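Local structure of flavodoxin (Bacteroides uniformis, 4J8P) at residues K7-Y12 with T33-Q38; K65-L70 with I98-E103; T82-F87 with I113-S118. The protein binds flavin mononucleotide and, as a member of the flavodoxin family, probably serves as a carrier of electrons in redox reactions. All coordinates share one frame; numbering follows the deposited sequence.

Contact 1 of 3, residues K7-Y12 with T33-Q38. With SO4 (sulfate ion), chain K.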
loop_
_atom_site.group_PDB
_atom_site.type_symbol
_atom_site.label_atom_id
_atom_site.label_comp_id
_atom_site.label_asym_id
_atom_site.label_seq_id
_atom_site.Cartn_x
_atom_site.Cartn_y
_atom_site.Cartn_z
ATOM N N LYS A 7 15.665 7.866 -6.955
ATOM C CA LYS A 7 15.551 6.471 -6.509
ATOM C C LYS A 7 14.095 6.012 -6.456
ATOM O O LYS A 7 13.184 6.828 -6.606
ATOM C CB LYS A 7 16.188 6.262 -5.130
ATOM C CG LYS A 7 17.690 6.564 -5.039
ATOM C CD LYS A 7 18.457 5.396 -4.414
ATOM C CE LYS A 7 18.397 5.324 -2.902
ATOM N NZ LYS A 7 19.339 6.281 -2.260
ATOM N N THR A 8 13.892 4.693 -6.286
ATOM C CA THR A 8 12.546 4.119 -6.217
ATOM C C THR A 8 12.350 3.444 -4.875
ATOM O O THR A 8 13.228 2.722 -4.382
ATOM C CB THR A 8 12.294 3.144 -7.394
ATOM O OG1 THR A 8 12.397 3.875 -8.627
ATOM C CG2 THR A 8 10.923 2.441 -7.308
ATOM N N LEU A 9 11.187 3.720 -4.263
ATOM C CA LEU A 9 10.804 3.121 -2.991
ATOM C C LEU A 9 9.669 2.160 -3.239
ATOM O O LEU A 9 8.749 2.531 -3.958
ATOM C CB LEU A 9 10.349 4.220 -1.994
ATOM C CG LEU A 9 9.927 3.722 -0.587
ATOM C CD1 LEU A 9 11.131 3.108 0.152
ATOM C CD2 LEU A 9 9.341 4.868 0.261
ATOM N N VAL A 10 9.709 0.933 -2.658
ATOM C CA VAL A 10 8.554 0.030 -2.734
ATOM C C VAL A 10 8.095 -0.115 -1.300
ATOM O O VAL A 10 8.738 -0.835 -0.526
ATOM C CB VAL A 10 8.843 -1.318 -3.429
ATOM C CG1 VAL A 10 7.642 -2.262 -3.358
ATOM C CG2 VAL A 10 9.269 -1.084 -4.873
ATOM N N ALA A 11 7.059 0.647 -0.926
ATOM C CA ALA A 11 6.479 0.627 0.411
ATOM C C ALA A 11 5.267 -0.285 0.414
ATOM O O ALA A 11 4.530 -0.324 -0.581
ATOM C CB ALA A 11 6.075 2.034 0.814
ATOM N N TYR A 12 5.075 -1.053 1.481
ATOM C CA TYR A 12 3.910 -1.940 1.485
ATOM C C TYR A 12 3.424 -2.197 2.883
ATOM O O TYR A 12 4.230 -2.197 3.830
ATOM C CB TYR A 12 4.248 -3.305 0.815
ATOM C CG TYR A 12 5.109 -4.165 1.696
ATOM C CD1 TYR A 12 6.487 -3.987 1.739
ATOM C CD2 TYR A 12 4.543 -5.112 2.548
ATOM C CE1 TYR A 12 7.278 -4.708 2.626
ATOM C CE2 TYR A 12 5.322 -5.832 3.443
ATOM C CZ TYR A 12 6.690 -5.645 3.457
ATOM O OH TYR A 12 7.502 -6.373 4.279
ATOM N N THR A 33 14.119 0.280 -3.071
ATOM C CA THR A 33 14.305 0.053 -1.640
ATOM C C THR A 33 13.034 -0.601 -1.120
ATOM O O THR A 33 11.939 -0.074 -1.347
ATOM C CB THR A 33 14.590 1.356 -0.920
ATOM O OG1 THR A 33 15.828 1.882 -1.393
ATOM C CG2 THR A 33 14.650 1.174 0.605
ATOM N N PHE A 34 13.177 -1.757 -0.456
ATOM C CA PHE A 34 12.051 -2.524 0.112
ATOM C C PHE A 34 11.742 -1.941 1.476
ATOM O O PHE A 34 12.620 -1.887 2.348
ATOM C CB PHE A 34 12.409 -4.018 0.156
ATOM C CG PHE A 34 11.344 -4.972 0.647
ATOM C CD1 PHE A 34 10.257 -5.305 -0.162
ATOM C CD2 PHE A 34 11.523 -5.684 1.822
ATOM C CE1 PHE A 34 9.323 -6.263 0.260
ATOM C CE2 PHE A 34 10.579 -6.623 2.249
ATOM C CZ PHE A 34 9.503 -6.925 1.454
ATOM N N TYR A 35 10.501 -1.456 1.660
ATOM C CA TYR A 35 10.149 -0.753 2.884
ATOM C C TYR A 35 8.803 -1.221 3.411
ATOM O O TYR A 35 7.819 -1.133 2.687
ATOM C CB TYR A 35 10.105 0.769 2.626
ATOM C CG TYR A 35 9.639 1.549 3.832
ATOM C CD1 TYR A 35 10.512 1.842 4.876
ATOM C CD2 TYR A 35 8.295 1.898 3.987
ATOM C CE1 TYR A 35 10.072 2.478 6.030
ATOM C CE2 TYR A 35 7.843 2.520 5.144
ATOM C CZ TYR A 35 8.733 2.818 6.161
ATOM O OH TYR A 35 8.296 3.427 7.306
ATOM N N GLU A 36 8.744 -1.629 4.685
ATOM C CA GLU A 36 7.463 -2.050 5.237
ATOM C C GLU A 36 6.796 -0.933 6.025
ATOM O O GLU A 36 7.405 -0.350 6.923
ATOM C CB GLU A 36 7.670 -3.281 6.135
ATOM C CG GLU A 36 6.355 -3.844 6.668
ATOM C CD GLU A 36 6.475 -5.115 7.485
ATOM O OE1 GLU A 36 7.597 -5.458 7.935
ATOM O OE2 GLU A 36 5.419 -5.728 7.741
ATOM N N ILE A 37 5.506 -0.684 5.726
ATOM C CA ILE A 37 4.640 0.219 6.452
ATOM C C ILE A 37 4.193 -0.540 7.652
ATOM O O ILE A 37 3.487 -1.562 7.538
ATOM C CB ILE A 37 3.450 0.686 5.587
ATOM C CG1 ILE A 37 3.942 1.412 4.331
ATOM C CG2 ILE A 37 2.471 1.564 6.442
ATOM C CD1 ILE A 37 2.818 1.607 3.280
ATOM N N GLN A 38 4.675 -0.087 8.806
ATOM C CA GLN A 38 4.524 -0.780 10.084
ATOM C C GLN A 38 3.464 -0.158 10.994
ATOM O O GLN A 38 3.651 0.976 11.427
ATOM C CB GLN A 38 5.870 -0.708 10.833
ATOM C CG GLN A 38 7.090 -1.236 10.072
ATOM C CD GLN A 38 7.229 -2.736 10.158
ATOM O OE1 GLN A 38 6.570 -3.425 10.943
ATOM N NE2 GLN A 38 8.152 -3.264 9.389
HETATM S S SO4 K . 10.962 2.478 9.646
HETATM O O1 SO4 K . 11.705 3.078 10.760
HETATM O O2 SO4 K . 11.835 1.560 8.890
HETATM O O3 SO4 K . 9.823 1.704 10.110
HETATM O O4 SO4 K . 10.432 3.588 8.834
HETATM O O HOH W 1 16.495 2.660 -3.853
#

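Contact 2 of 3, residues K65-L70 with I98-E103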
loop_
_atom_site.group_PDB
_atom_site.type_symbol
_atom_site.label_atom_id
_atom_site.label_comp_id
_atom_site.label_asym_id
_atom_site.label_seq_id
_atom_site.Cartn_x
_atom_site.Cartn_y
_atom_site.Cartn_z
ATOM N N LYS A 65 -12.140 8.376 8.299
ATOM C CA LYS A 65 -11.207 9.274 8.986
ATOM C C LYS A 65 -10.237 8.523 9.915
ATOM O O LYS A 65 -9.368 9.155 10.531
ATOM C CB LYS A 65 -11.987 10.307 9.829
ATOM C CG LYS A 65 -13.140 11.020 9.113
ATOM C CD LYS A 65 -12.694 11.807 7.907
ATOM C CE LYS A 65 -13.911 12.340 7.171
ATOM N NZ LYS A 65 -13.530 13.138 5.980
ATOM N N SER A 66 -10.397 7.197 10.055
ATOM C CA SER A 66 -9.511 6.409 10.941
ATOM C C SER A 66 -8.076 6.434 10.418
ATOM O O SER A 66 -7.848 6.270 9.214
ATOM C CB SER A 66 -9.993 4.970 11.048
ATOM O OG SER A 66 -9.204 4.234 11.972
ATOM N N ARG A 67 -7.106 6.660 11.329
ATOM C CA ARG A 67 -5.695 6.697 10.941
ATOM C C ARG A 67 -4.847 5.871 11.936
ATOM O O ARG A 67 -4.288 6.417 12.917
ATOM C CB ARG A 67 -5.157 8.132 10.861
ATOM C CG ARG A 67 -5.862 9.026 9.832
ATOM C CD ARG A 67 -5.517 8.565 8.406
ATOM N NE ARG A 67 -6.102 9.458 7.406
ATOM C CZ ARG A 67 -7.301 9.295 6.842
ATOM N NH1 ARG A 67 -8.070 8.253 7.170
ATOM N NH2 ARG A 67 -7.750 10.183 5.959
ATOM N N PRO A 68 -4.745 4.540 11.729
ATOM C CA PRO A 68 -3.927 3.710 12.637
ATOM C C PRO A 68 -2.516 4.257 12.723
ATOM O O PRO A 68 -1.901 4.579 11.698
ATOM C CB PRO A 68 -3.935 2.327 11.954
ATOM C CG PRO A 68 -5.258 2.319 11.214
ATOM C CD PRO A 68 -5.367 3.718 10.662
ATOM N N ALA A 69 -2.000 4.382 13.957
ATOM C CA ALA A 69 -0.665 4.951 14.120
ATOM C C ALA A 69 0.419 4.041 13.537
ATOM O O ALA A 69 0.276 2.806 13.533
ATOM C CB ALA A 69 -0.390 5.209 15.589
ATOM N N LEU A 70 1.520 4.666 13.069
ATOM C CA LEU A 70 2.674 3.918 12.566
ATOM C C LEU A 70 3.621 3.563 13.722
ATOM O O LEU A 70 3.730 4.324 14.705
ATOM C CB LEU A 70 3.457 4.748 11.540
ATOM C CG LEU A 70 2.674 5.235 10.333
ATOM C CD1 LEU A 70 3.561 6.115 9.439
ATOM C CD2 LEU A 70 2.111 4.074 9.557
ATOM N N ILE A 98 -2.690 2.942 5.171
ATOM C CA ILE A 98 -2.121 3.544 3.947
ATOM C C ILE A 98 -2.370 5.050 3.963
ATOM O O ILE A 98 -1.479 5.822 3.578
ATOM C CB ILE A 98 -2.740 2.865 2.717
ATOM C CG1 ILE A 98 -2.333 1.360 2.688
ATOM C CG2 ILE A 98 -2.329 3.632 1.396
ATOM C CD1 ILE A 98 -0.745 1.107 2.709
ATOM N N ASN A 99 -3.545 5.474 4.454
ATOM C CA ASN A 99 -3.819 6.906 4.612
ATOM C C ASN A 99 -2.848 7.499 5.654
ATOM O O ASN A 99 -2.310 8.589 5.444
ATOM C CB ASN A 99 -5.258 7.140 5.025
ATOM C CG ASN A 99 -6.231 6.596 4.001
ATOM O OD1 ASN A 99 -6.712 5.482 4.153
ATOM N ND2 ASN A 99 -6.535 7.391 2.977
ATOM N N THR A 100 -2.608 6.777 6.775
ATOM C CA THR A 100 -1.660 7.325 7.752
ATOM C C THR A 100 -0.292 7.531 7.107
ATOM O O THR A 100 0.324 8.581 7.300
ATOM C CB THR A 100 -1.521 6.372 8.946
ATOM O OG1 THR A 100 -2.820 6.063 9.433
ATOM C CG2 THR A 100 -0.687 7.014 10.093
ATOM N N PHE A 101 0.168 6.529 6.337
ATOM C CA PHE A 101 1.462 6.587 5.680
ATOM C C PHE A 101 1.545 7.804 4.733
ATOM O O PHE A 101 2.492 8.587 4.829
ATOM C CB PHE A 101 1.699 5.266 4.934
ATOM C CG PHE A 101 2.944 5.232 4.107
ATOM C CD1 PHE A 101 4.204 5.182 4.711
ATOM C CD2 PHE A 101 2.877 5.304 2.723
ATOM C CE1 PHE A 101 5.374 5.172 3.931
ATOM C CE2 PHE A 101 4.048 5.267 1.946
ATOM C CZ PHE A 101 5.279 5.194 2.552
ATOM N N ILE A 102 0.576 7.954 3.827
ATOM C CA ILE A 102 0.597 9.066 2.853
ATOM C C ILE A 102 0.567 10.418 3.588
ATOM O O ILE A 102 1.204 11.377 3.165
ATOM C CB ILE A 102 -0.579 8.913 1.854
ATOM C CG1 ILE A 102 -0.341 7.659 0.997
ATOM C CG2 ILE A 102 -0.797 10.181 0.991
ATOM C CD1 ILE A 102 -1.610 7.222 0.159
ATOM N N GLU A 103 -0.180 10.471 4.692
ATOM C CA GLU A 103 -0.320 11.710 5.463
ATOM C C GLU A 103 0.864 11.938 6.401
ATOM O O GLU A 103 0.858 12.933 7.127
ATOM C CB GLU A 103 -1.637 11.695 6.235
ATOM C CG GLU A 103 -2.809 11.793 5.266
ATOM C CD GLU A 103 -4.179 11.577 5.873
ATOM O OE1 GLU A 103 -4.292 11.608 7.121
ATOM O OE2 GLU A 103 -5.146 11.393 5.096
#

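Contact 3 of 3, residues T82-F87 with I113-S118. With FMN (flavin mononucleotide), chain B.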
loop_
_atom_site.group_PDB
_atom_site.type_symbol
_atom_site.label_atom_id
_atom_site.label_comp_id
_atom_site.label_asym_id
_atom_site.label_seq_id
_atom_site.Cartn_x
_atom_site.Cartn_y
_atom_site.Cartn_z
ATOM N N THR A 82 10.021 8.054 -7.305
ATOM C CA THR A 82 8.984 7.068 -7.595
ATOM C C THR A 82 8.716 6.252 -6.365
ATOM O O THR A 82 9.667 5.722 -5.775
ATOM C CB THR A 82 9.403 6.140 -8.768
ATOM O OG1 THR A 82 9.719 6.936 -9.910
ATOM C CG2 THR A 82 8.281 5.165 -9.183
ATOM N N ILE A 83 7.441 6.133 -5.976
ATOM C CA ILE A 83 7.077 5.354 -4.803
ATOM C C ILE A 83 5.944 4.421 -5.142
ATOM O O ILE A 83 4.864 4.877 -5.534
ATOM C CB ILE A 83 6.689 6.248 -3.596
ATOM C CG1 ILE A 83 7.867 7.223 -3.242
ATOM C CG2 ILE A 83 6.261 5.349 -2.379
ATOM C CD1 ILE A 83 7.598 8.148 -2.091
ATOM N N TYR A 84 6.192 3.125 -4.999
ATOM C CA TYR A 84 5.114 2.133 -5.134
ATOM C C TYR A 84 4.516 1.931 -3.746
ATOM O O TYR A 84 5.275 1.913 -2.764
ATOM C CB TYR A 84 5.655 0.803 -5.636
ATOM C CG TYR A 84 6.100 0.805 -7.067
ATOM C CD1 TYR A 84 7.322 1.357 -7.433
ATOM C CD2 TYR A 84 5.304 0.234 -8.065
ATOM C CE1 TYR A 84 7.731 1.378 -8.771
ATOM C CE2 TYR A 84 5.718 0.221 -9.397
ATOM C CZ TYR A 84 6.932 0.794 -9.740
ATOM O OH TYR A 84 7.347 0.809 -11.055
ATOM N N ILE A 85 3.165 1.828 -3.629
ATOM C CA ILE A 85 2.526 1.611 -2.324
ATOM C C ILE A 85 1.656 0.400 -2.462
ATOM O O ILE A 85 0.702 0.421 -3.248
ATOM C CB ILE A 85 1.713 2.848 -1.857
ATOM C CG1 ILE A 85 2.631 4.089 -1.769
ATOM C CG2 ILE A 85 1.045 2.535 -0.486
ATOM C CD1 ILE A 85 1.883 5.332 -1.303
ATOM N N GLY A 86 1.997 -0.670 -1.748
ATOM C CA GLY A 86 1.240 -1.914 -1.848
ATOM C C GLY A 86 0.409 -2.209 -0.627
ATOM O O GLY A 86 0.809 -1.875 0.493
ATOM N N PHE A 87 -0.715 -2.871 -0.840
ATOM C CA PHE A 87 -1.586 -3.224 0.288
ATOM C C PHE A 87 -2.559 -4.318 -0.056
ATOM O O PHE A 87 -2.898 -4.483 -1.223
ATOM C CB PHE A 87 -2.420 -1.984 0.727
ATOM C CG PHE A 87 -3.011 -1.205 -0.435
ATOM C CD1 PHE A 87 -2.300 -0.159 -1.024
ATOM C CD2 PHE A 87 -4.286 -1.517 -0.933
ATOM C CE1 PHE A 87 -2.816 0.539 -2.124
ATOM C CE2 PHE A 87 -4.802 -0.839 -2.050
ATOM C CZ PHE A 87 -4.074 0.212 -2.621
ATOM N N ILE A 113 2.524 4.885 -7.291
ATOM C CA ILE A 113 1.864 3.796 -7.987
ATOM C C ILE A 113 1.312 2.792 -6.993
ATOM O O ILE A 113 2.101 2.145 -6.306
ATOM C CB ILE A 113 2.869 3.103 -8.940
ATOM C CG1 ILE A 113 3.496 4.111 -9.928
ATOM C CG2 ILE A 113 2.168 1.921 -9.681
ATOM C CD1 ILE A 113 4.787 3.632 -10.619
ATOM N N PRO A 114 -0.014 2.667 -6.872
ATOM C CA PRO A 114 -0.559 1.680 -5.937
ATOM C C PRO A 114 -0.595 0.275 -6.529
ATOM O O PRO A 114 -0.853 0.085 -7.724
ATOM C CB PRO A 114 -1.979 2.184 -5.659
ATOM C CG PRO A 114 -2.387 2.919 -6.965
ATOM C CD PRO A 114 -1.080 3.382 -7.625
ATOM N N PHE A 115 -0.329 -0.730 -5.688
ATOM C CA PHE A 115 -0.521 -2.126 -6.122
ATOM C C PHE A 115 -1.178 -2.880 -4.957
ATOM O O PHE A 115 -1.131 -2.408 -3.804
ATOM C CB PHE A 115 0.777 -2.792 -6.619
ATOM C CG PHE A 115 1.838 -3.001 -5.563
ATOM C CD1 PHE A 115 2.720 -1.984 -5.237
ATOM C CD2 PHE A 115 1.983 -4.236 -4.933
ATOM C CE1 PHE A 115 3.706 -2.177 -4.273
ATOM C CE2 PHE A 115 2.980 -4.435 -3.964
ATOM C CZ PHE A 115 3.848 -3.415 -3.656
ATOM N N ALA A 116 -1.836 -3.991 -5.261
ATOM C CA ALA A 116 -2.574 -4.672 -4.207
ATOM C C ALA A 116 -2.694 -6.155 -4.435
ATOM O O ALA A 116 -2.370 -6.671 -5.511
ATOM C CB ALA A 116 -3.992 -4.063 -4.128
ATOM N N THR A 117 -3.124 -6.860 -3.381
ATOM C CA THR A 117 -3.529 -8.260 -3.487
ATOM C C THR A 117 -4.921 -8.354 -2.879
ATOM O O THR A 117 -5.295 -7.507 -2.059
ATOM C CB THR A 117 -2.534 -9.226 -2.816
ATOM O OG1 THR A 117 -2.584 -9.056 -1.402
ATOM C CG2 THR A 117 -1.091 -9.018 -3.338
ATOM N N SER A 118 -5.703 -9.333 -3.320
ATOM C CA SER A 118 -7.079 -9.464 -2.825
ATOM C C SER A 118 -7.573 -10.884 -2.933
ATOM O O SER A 118 -6.971 -11.690 -3.637
ATOM C CB SER A 118 -8.006 -8.572 -3.654
ATOM O OG SER A 118 -8.106 -9.074 -4.982
HETATM N N1 FMN B . -10.458 -9.425 -0.502
HETATM C C2 FMN B . -11.262 -8.988 -1.525
HETATM O O2 FMN B . -11.280 -9.542 -2.629
HETATM N N3 FMN B . -12.157 -7.934 -1.303
HETATM C C4 FMN B . -12.355 -7.282 -0.097
HETATM O O4 FMN B . -13.126 -6.322 -0.039
HETATM C C4A FMN B . -11.559 -7.814 1.008
HETATM N N5 FMN B . -11.781 -7.344 2.220
HETATM C C5A FMN B . -11.018 -7.851 3.265
HETATM C C6 FMN B . -11.201 -7.312 4.546
HETATM C C7 FMN B . -10.404 -7.701 5.616
HETATM C C7M FMN B . -10.549 -6.993 6.937
HETATM C C8 FMN B . -9.413 -8.683 5.416
HETATM C C8M FMN B . -8.480 -9.095 6.526
HETATM C C9 FMN B . -9.249 -9.239 4.153
HETATM C C9A FMN B . -10.027 -8.833 3.066
HETATM N N10 FMN B . -9.844 -9.344 1.745
HETATM C C10 FMN B . -10.599 -8.873 0.703
HETATM C "C1'" FMN B . -8.800 -10.371 1.516
HETATM C "C2'" FMN B . -7.406 -9.770 1.333
HETATM O "O2'" FMN B . -7.405 -8.642 0.459
HETATM C "C3'" FMN B . -6.392 -10.780 0.793
HETATM O "O3'" FMN B . -6.491 -12.007 1.527
HETATM C "C4'" FMN B . -4.964 -10.225 0.811
HETATM O "O4'" FMN B . -4.197 -10.941 -0.156
HETATM C "C5'" FMN B . -4.335 -10.372 2.186
HETATM O "O5'" FMN B . -3.052 -9.746 2.086
HETATM P P FMN B . -1.975 -9.709 3.221
HETATM O O1P FMN B . -2.425 -9.034 4.461
HETATM O O2P FMN B . -0.807 -9.019 2.560
HETATM O O3P FMN B . -1.568 -11.163 3.488
#

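Contact 1 of 3, residues K7-Y12 with T33-Q38
Tyr12 and Phe34 lie next to each other on one face of a parallel strand pair, 7-12 with 33-36, which runs in register from Leu9 beside Thr33 to Tyr12 beside Glu36. Five backbone hydrogen bonds join the strands, alternating in direction as a parallel ladder requires. The straightest, Val10 N to Thr33 O, is 2.8 Å long; the shortest, Ile37 N to Tyr12 O at 2.7 Å, carries the pairing past Glu36. Between them Tyr35 bonds through N to Val10 O and through O to Tyr12 N, and Ala11 CA adds a CA-H...O contact to Tyr35 O at 3.2 Å.

With CG between its backbone N and carbonyl carbon (chi1 74°), the Tyr12 ring swings over toward the second strand, and its CE1 sits above one face of the Phe34 ring, near the rim, 3.4 Å from Phe34 CZ. The two rings are nearly parallel, their planes 27° apart, but slid so far past each other that only their rims meet. Glu36 extends across the hydroxyl end of Tyr12, its CD 3.6 Å from Tyr12 OH.

On the opposite face, that of Leu9, Ala11 and Tyr35, the contacts are apolar. Leu9 CD1 touches Tyr35 CB at 3.6 Å, and the Ala11 methyl meets the edge of the Tyr35 ring at CD2.

Apart from these, Tyr35 OH donates to O4 of a sulfate ion, probably from the crystallisation liquor, over 2.6 Å.

Helix 18-30 connects the two strands in a beta-alpha-beta unit of the flavodoxin fold and covers the face of Val10 and Tyr12 through Val30, Ala20 and Ala23, whereas Phe101 of helix 96-102 packs on Ala11, Tyr35 and Ile37; strand 80-88 borders the other edge of 7-12.

Contact 2 of 3, residues K65-L70 with I98-E103
Arg67 grips Glu103 side-on with two nitrogens, one to each carboxylate oxygen. The bond from Arg67 NE to Glu103 OE1 is 2.8 Å long and lies in the guanidinium plane, although it meets the oxygen from above the carboxylate plane. Arg67 NH2 reaches Glu103 OE2 at 3.0 Å on its syn side, with a more bent N-H (138°). Asn99 CB lies over one face of the guanidinium, off toward its rim and 3.4 Å from Arg67 NE.

Beside this salt bridge, Thr100 OG1 donates to Pro68 O across 2.9 Å, and Thr100 CG2 packs on Leu70 CG at 3.8 Å. The loop after helix 56-62 is thus laid along the C-terminal turn of helix 96-102 and the residue after it; this is the connecting helix of the beta-alpha-beta crossover between strands 80-88 and 111-117 in this flavodoxin-like fold.

Further out, the arginine chain bends at chi2 (-70°), which turns the guanidinium back toward its own loop, where Arg67 NH1 donates to Ser66 O at 2.9 Å and also to Ser64 O. An alanine in place of Arg67 would probably leave the Glu103 carboxylate without its positive mate across the contact and expose Asn99 CB where the guanidinium had lain. Tyr134 OH is hydrogen-bonded to both Glu103 OE2 and Asn99 ND2, which is consistent with one hydroxyl holding both groups in place. Pro68 also packs against Tyr43 and Arg96.

Contact 3 of 3, residues T82-F87 with I113-S118
Thr117 OG1 is gripped by two hydroxyls: the ribityl O4' of flavin mononucleotide, 2.8 Å away, and OG1 of Thr19. Just beyond, Ser118 CA comes within 3.4 Å of the ribityl O2' of flavin mononucleotide. The cofactor is thus met where the strand ends, as is usual in flavodoxins.

Behind this tip, strands 82-87 and 113-117 run parallel, tied by five backbone bonds from Ile113 N to Ile83 O up to the longest, Thr117 N to Phe87 O (3.2 Å).

Because Gly86 has no side chain, the Phe115 ring can lie flat over its CA, folded there by a first torsion that sets CG between the backbone N and the carbonyl carbon (chi1 66°). Gly86 CA lies over the ring centre, 3.4 Å from the Phe115 centroid in a CH-pi contact, and a side chain at this position would run into Phe115 CZ. The edge of the same ring meets Tyr84 CB. Ile113 lies alongside Tyr84, pointing the same way, with CD1 over a face of the tyrosine ring and 3.7 Å from Tyr84 CZ.

On the other face Phe87 swings toward the second strand, placing CE1 4.0 Å from Pro114 CB and CE2 3.9 Å from Ala116 CB.

Strand 7-12 pairs along the other edge of 82-87. Helix 18-30 packs on Tyr84 and Phe115, while helix 96-102 lies against Ile85 and Phe87.

Overall arrangement
Contacts 1 and 3 lie within one parallel five-stranded sheet, ordered 33-36, 7-12, 80-88, 111-117 and 138-144; contact 2 joins the loop at 65-70 to helix 96-102, which packs on a face of that sheet. Contact 1 pairs the first two strands in this order and contact 3 the third and fourth. Their centres are about 10 Å apart, and strands 7-12 and 80-88 are direct neighbours, with Ala11 O and Gly86 N probably hydrogen-bonded. The centre of contact 2 lies about 16 Å from that of contact 1 and 15 Å from that of contact 3; its helix packs on both through Ile98 and Phe101. Along the chain contact 1 closes first, whereas contacts 2 and 3 interleave. The resulting layered core places Thr117 and Ser118, at the end of strand 111-117, in the pocket of the flavin mononucleotide.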